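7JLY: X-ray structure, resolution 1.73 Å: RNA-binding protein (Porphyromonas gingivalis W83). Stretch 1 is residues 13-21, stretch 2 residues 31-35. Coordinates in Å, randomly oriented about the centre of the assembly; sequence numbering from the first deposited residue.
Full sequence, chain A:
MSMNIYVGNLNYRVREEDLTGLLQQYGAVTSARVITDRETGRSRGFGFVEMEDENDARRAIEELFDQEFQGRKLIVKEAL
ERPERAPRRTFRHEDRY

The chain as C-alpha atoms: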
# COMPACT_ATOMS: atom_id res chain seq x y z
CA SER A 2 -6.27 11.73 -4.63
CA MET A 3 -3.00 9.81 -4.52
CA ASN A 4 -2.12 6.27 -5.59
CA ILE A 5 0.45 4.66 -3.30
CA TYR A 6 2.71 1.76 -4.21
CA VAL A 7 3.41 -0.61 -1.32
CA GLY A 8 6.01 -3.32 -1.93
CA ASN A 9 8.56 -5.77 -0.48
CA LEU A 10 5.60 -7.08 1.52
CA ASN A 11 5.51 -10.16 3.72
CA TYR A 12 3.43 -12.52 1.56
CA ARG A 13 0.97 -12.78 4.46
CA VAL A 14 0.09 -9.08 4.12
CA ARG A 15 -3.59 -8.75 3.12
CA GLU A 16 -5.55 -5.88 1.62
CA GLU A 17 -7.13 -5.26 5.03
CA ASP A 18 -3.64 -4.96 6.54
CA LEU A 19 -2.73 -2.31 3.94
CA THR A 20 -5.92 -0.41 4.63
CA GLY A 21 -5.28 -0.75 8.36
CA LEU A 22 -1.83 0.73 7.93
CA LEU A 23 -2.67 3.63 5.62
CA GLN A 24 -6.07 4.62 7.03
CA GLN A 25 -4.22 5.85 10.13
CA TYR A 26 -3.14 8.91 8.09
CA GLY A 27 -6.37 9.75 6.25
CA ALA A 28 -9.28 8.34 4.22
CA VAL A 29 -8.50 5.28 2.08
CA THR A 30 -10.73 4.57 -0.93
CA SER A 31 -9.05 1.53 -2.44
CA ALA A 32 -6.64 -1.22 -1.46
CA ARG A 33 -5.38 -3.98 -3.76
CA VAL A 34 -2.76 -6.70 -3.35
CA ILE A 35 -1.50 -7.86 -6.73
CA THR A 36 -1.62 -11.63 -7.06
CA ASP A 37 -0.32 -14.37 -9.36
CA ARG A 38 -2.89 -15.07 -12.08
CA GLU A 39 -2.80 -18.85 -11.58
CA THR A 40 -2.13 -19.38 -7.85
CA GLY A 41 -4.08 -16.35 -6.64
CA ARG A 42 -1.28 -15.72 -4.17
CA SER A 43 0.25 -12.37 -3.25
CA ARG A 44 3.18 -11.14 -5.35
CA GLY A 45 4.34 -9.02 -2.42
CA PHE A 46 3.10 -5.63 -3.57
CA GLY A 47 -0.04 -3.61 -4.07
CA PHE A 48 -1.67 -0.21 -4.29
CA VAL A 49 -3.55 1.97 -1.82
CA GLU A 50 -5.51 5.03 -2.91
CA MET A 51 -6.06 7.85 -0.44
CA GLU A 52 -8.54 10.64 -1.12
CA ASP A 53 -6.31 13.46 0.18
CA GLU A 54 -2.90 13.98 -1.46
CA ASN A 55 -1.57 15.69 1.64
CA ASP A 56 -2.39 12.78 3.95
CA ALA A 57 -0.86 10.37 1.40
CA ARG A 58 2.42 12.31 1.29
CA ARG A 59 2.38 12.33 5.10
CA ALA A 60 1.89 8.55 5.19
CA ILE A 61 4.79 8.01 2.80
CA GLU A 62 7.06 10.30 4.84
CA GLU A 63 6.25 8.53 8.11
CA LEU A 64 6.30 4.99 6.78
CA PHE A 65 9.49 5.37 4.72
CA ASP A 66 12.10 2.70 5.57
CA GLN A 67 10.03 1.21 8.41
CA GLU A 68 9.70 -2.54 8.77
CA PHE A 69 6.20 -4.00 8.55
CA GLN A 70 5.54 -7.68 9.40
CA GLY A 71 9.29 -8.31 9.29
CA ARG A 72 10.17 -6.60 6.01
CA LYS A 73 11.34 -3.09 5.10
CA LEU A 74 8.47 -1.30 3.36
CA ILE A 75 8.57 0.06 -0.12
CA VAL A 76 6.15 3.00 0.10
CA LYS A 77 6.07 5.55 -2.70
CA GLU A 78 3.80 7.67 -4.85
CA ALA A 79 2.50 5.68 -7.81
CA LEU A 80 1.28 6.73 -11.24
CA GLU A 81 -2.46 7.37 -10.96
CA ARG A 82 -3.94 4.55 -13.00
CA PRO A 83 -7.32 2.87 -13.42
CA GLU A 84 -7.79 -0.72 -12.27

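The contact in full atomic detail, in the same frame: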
# COMPACT_ATOMS: atom_id res chain seq x y z
N ARG A 13 2.17 -12.68 3.64
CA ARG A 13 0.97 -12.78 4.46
C ARG A 13 0.20 -11.46 4.53
O ARG A 13 -0.93 -11.42 5.03
CB ARG A 13 1.32 -13.23 5.89
CG ARG A 13 1.88 -14.64 5.98
CD ARG A 13 2.18 -15.02 7.44
NE ARG A 13 0.96 -15.31 8.20
CZ ARG A 13 0.36 -14.45 9.01
NH1 ARG A 13 0.85 -13.23 9.19
NH2 ARG A 13 -0.74 -14.81 9.66
N VAL A 14 0.79 -10.37 4.05
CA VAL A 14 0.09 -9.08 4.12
C VAL A 14 -1.15 -9.06 3.21
O VAL A 14 -1.06 -9.31 2.01
CB VAL A 14 1.02 -7.92 3.74
CG1 VAL A 14 0.21 -6.65 3.53
CG2 VAL A 14 2.06 -7.70 4.83
N ARG A 15 -2.30 -8.79 3.82
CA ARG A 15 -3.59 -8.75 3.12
C ARG A 15 -4.00 -7.33 2.76
O ARG A 15 -3.43 -6.38 3.28
CB ARG A 15 -4.69 -9.36 3.99
CG ARG A 15 -4.42 -10.80 4.37
CD ARG A 15 -5.27 -11.20 5.57
NE ARG A 15 -4.98 -10.38 6.75
CZ ARG A 15 -5.60 -10.53 7.92
NH1 ARG A 15 -6.54 -11.46 8.04
NH2 ARG A 15 -5.29 -9.76 8.95
N GLU A 16 -5.00 -7.20 1.90
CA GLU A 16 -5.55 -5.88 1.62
C GLU A 16 -6.03 -5.18 2.90
O GLU A 16 -5.86 -3.97 3.04
CB GLU A 16 -6.69 -5.99 0.60
CG GLU A 16 -6.14 -6.29 -0.80
CD GLU A 16 -7.22 -6.58 -1.81
OE1 GLU A 16 -8.41 -6.45 -1.46
OE2 GLU A 16 -6.87 -6.95 -2.95
N GLU A 17 -6.61 -5.93 3.83
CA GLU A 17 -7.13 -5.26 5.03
C GLU A 17 -5.98 -4.76 5.90
O GLU A 17 -6.12 -3.77 6.60
CB GLU A 17 -8.06 -6.17 5.83
CG GLU A 17 -7.37 -7.21 6.67
CD GLU A 17 -8.28 -7.73 7.76
OE1 GLU A 17 -8.19 -7.23 8.90
OE2 GLU A 17 -9.09 -8.64 7.48
N ASP A 18 -4.83 -5.43 5.83
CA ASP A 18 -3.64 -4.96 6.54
C ASP A 18 -3.10 -3.67 5.93
O ASP A 18 -2.60 -2.80 6.66
CB ASP A 18 -2.57 -6.05 6.53
CG ASP A 18 -3.06 -7.36 7.13
OD1 ASP A 18 -3.78 -7.29 8.15
OD2 ASP A 18 -2.74 -8.44 6.60
N LEU A 19 -3.16 -3.54 4.60
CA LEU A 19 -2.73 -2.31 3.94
C LEU A 19 -3.66 -1.17 4.28
O LEU A 19 -3.21 -0.07 4.56
CB LEU A 19 -2.66 -2.49 2.43
CG LEU A 19 -1.56 -3.45 1.95
CD1 LEU A 19 -1.53 -3.46 0.45
CD2 LEU A 19 -0.20 -3.02 2.51
N THR A 20 -4.96 -1.43 4.25
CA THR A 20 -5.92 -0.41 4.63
C THR A 20 -5.70 -0.02 6.07
O THR A 20 -5.72 1.17 6.40
CB THR A 20 -7.37 -0.90 4.45
OG1 THR A 20 -7.59 -1.24 3.06
CG2 THR A 20 -8.34 0.19 4.86
N GLY A 21 -5.47 -1.01 6.93
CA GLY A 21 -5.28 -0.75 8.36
C GLY A 21 -4.10 0.17 8.62
O GLY A 21 -4.13 1.04 9.50
N SER A 31 -9.34 2.74 -1.70
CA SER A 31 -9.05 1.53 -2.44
C SER A 31 -7.81 0.86 -1.89
O SER A 31 -6.86 1.53 -1.50
CB SER A 31 -8.86 1.86 -3.93
OG SER A 31 -8.60 0.69 -4.68
N ALA A 32 -7.82 -0.47 -1.85
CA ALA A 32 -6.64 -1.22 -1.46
C ALA A 32 -6.62 -2.53 -2.25
O ALA A 32 -7.62 -3.26 -2.30
CB ALA A 32 -6.62 -1.49 0.05
N ARG A 33 -5.49 -2.81 -2.89
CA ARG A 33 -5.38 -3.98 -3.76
C ARG A 33 -4.02 -4.63 -3.54
O ARG A 33 -3.01 -3.94 -3.56
CB ARG A 33 -5.53 -3.59 -5.23
CG ARG A 33 -6.77 -2.79 -5.57
CD ARG A 33 -6.86 -2.51 -7.07
NE ARG A 33 -5.96 -1.44 -7.51
CZ ARG A 33 -5.13 -1.53 -8.55
NH1 ARG A 33 -5.07 -2.65 -9.26
NH2 ARG A 33 -4.36 -0.50 -8.88
N VAL A 34 -4.01 -5.94 -3.30
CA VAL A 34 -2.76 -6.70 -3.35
C VAL A 34 -2.71 -7.40 -4.68
O VAL A 34 -3.68 -8.06 -5.07
CB VAL A 34 -2.64 -7.72 -2.21
CG1 VAL A 34 -1.45 -8.65 -2.46
CG2 VAL A 34 -2.51 -7.02 -0.84
N ILE A 35 -1.62 -7.24 -5.41
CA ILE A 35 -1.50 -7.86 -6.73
C ILE A 35 -1.13 -9.32 -6.54
O ILE A 35 -0.23 -9.63 -5.75
CB ILE A 35 -0.43 -7.17 -7.61
CG1 ILE A 35 -0.72 -5.68 -7.73
CG2 ILE A 35 -0.36 -7.84 -8.98
CD1 ILE A 35 -2.13 -5.36 -8.23
O HOH W 1 -5.63 -9.36 -3.56

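A helix of this RNA-binding protein packs against the side of a β-strand that carries Ala-32 and Val-34, its axis 7.5 Å from the strand's at closest approach and running at 136° to it, nearer antiparallel than parallel. The strand alternates in the usual way: Ala-32 and Val-34 point their CA-to-CB bonds toward the helical stretch, while Ser-31, Arg-33 and Ile-35 point theirs away. About 304 Å² is buried in all, counting both sides.

Arg-13 lies out of reach of the strand. The buried Val-14 has its CA-to-CB bond sideways and meets the strand through its backbone, the carbonyl O lying 3.9 Å from CG2 of Val-34. Arg-15 also contributes mainly backbone, with its C atom 3.9 Å from the same methyl, and its side chain starts away from the strand. From the N-cap position its N donates to Asp-18 OD2 (2.8 Å), and its side chain folds back to the same carboxylate, NE to Asp-18 OD2 and NH2 to Asp-18 OD1, both at 3.0 Å. The acid thus satisfies a free backbone amide at the helix start and the charge of the guanidinium together.

Glu-16 makes the one direct hydrogen bond between the stretches. With its chi1 m and chi2 t, the extended side chain reaches down to the strand, and OE2 accepts a nearly straight hydrogen bond from Val-34 N (3.1 Å, 164°). A carboxylate suits a strand amide on this side because it can accept without offering a proton of its own. A water donates to both Glu-16 OE2 and Val-34 O, each at 2.8 Å, so the glutamate is tied to both polar backbone groups of Val-34. The aliphatic part of the side chain is used too: CG of Glu-16 lies 3.7 Å from CG2 of Val-34. Glu-17, with its CA-to-CB bond away, makes no contact with the strand, and neither does Asp-18.

Leu-19 returns the helix to apolar packing. Buried, with its CA-to-CB bond toward the strand, it brings CD1 to 3.9 Å from CG2 of Val-34, so this one valine methyl is touched by the backbone before the helix, by Glu-16 and by Leu-19.

One residue on, Thr-20 sets OG1 3.2 Å from CB of Ala-32. At chi1 m this hydroxyl donates to Glu-16 O (3.2 Å), which meets its polar need within the helix. The small side chain of Ala-32 lets the backbones come close, with CA of Glu-16 and CA of Ala-32 5.7 Å apart. Gly-21 makes no contact with the strand.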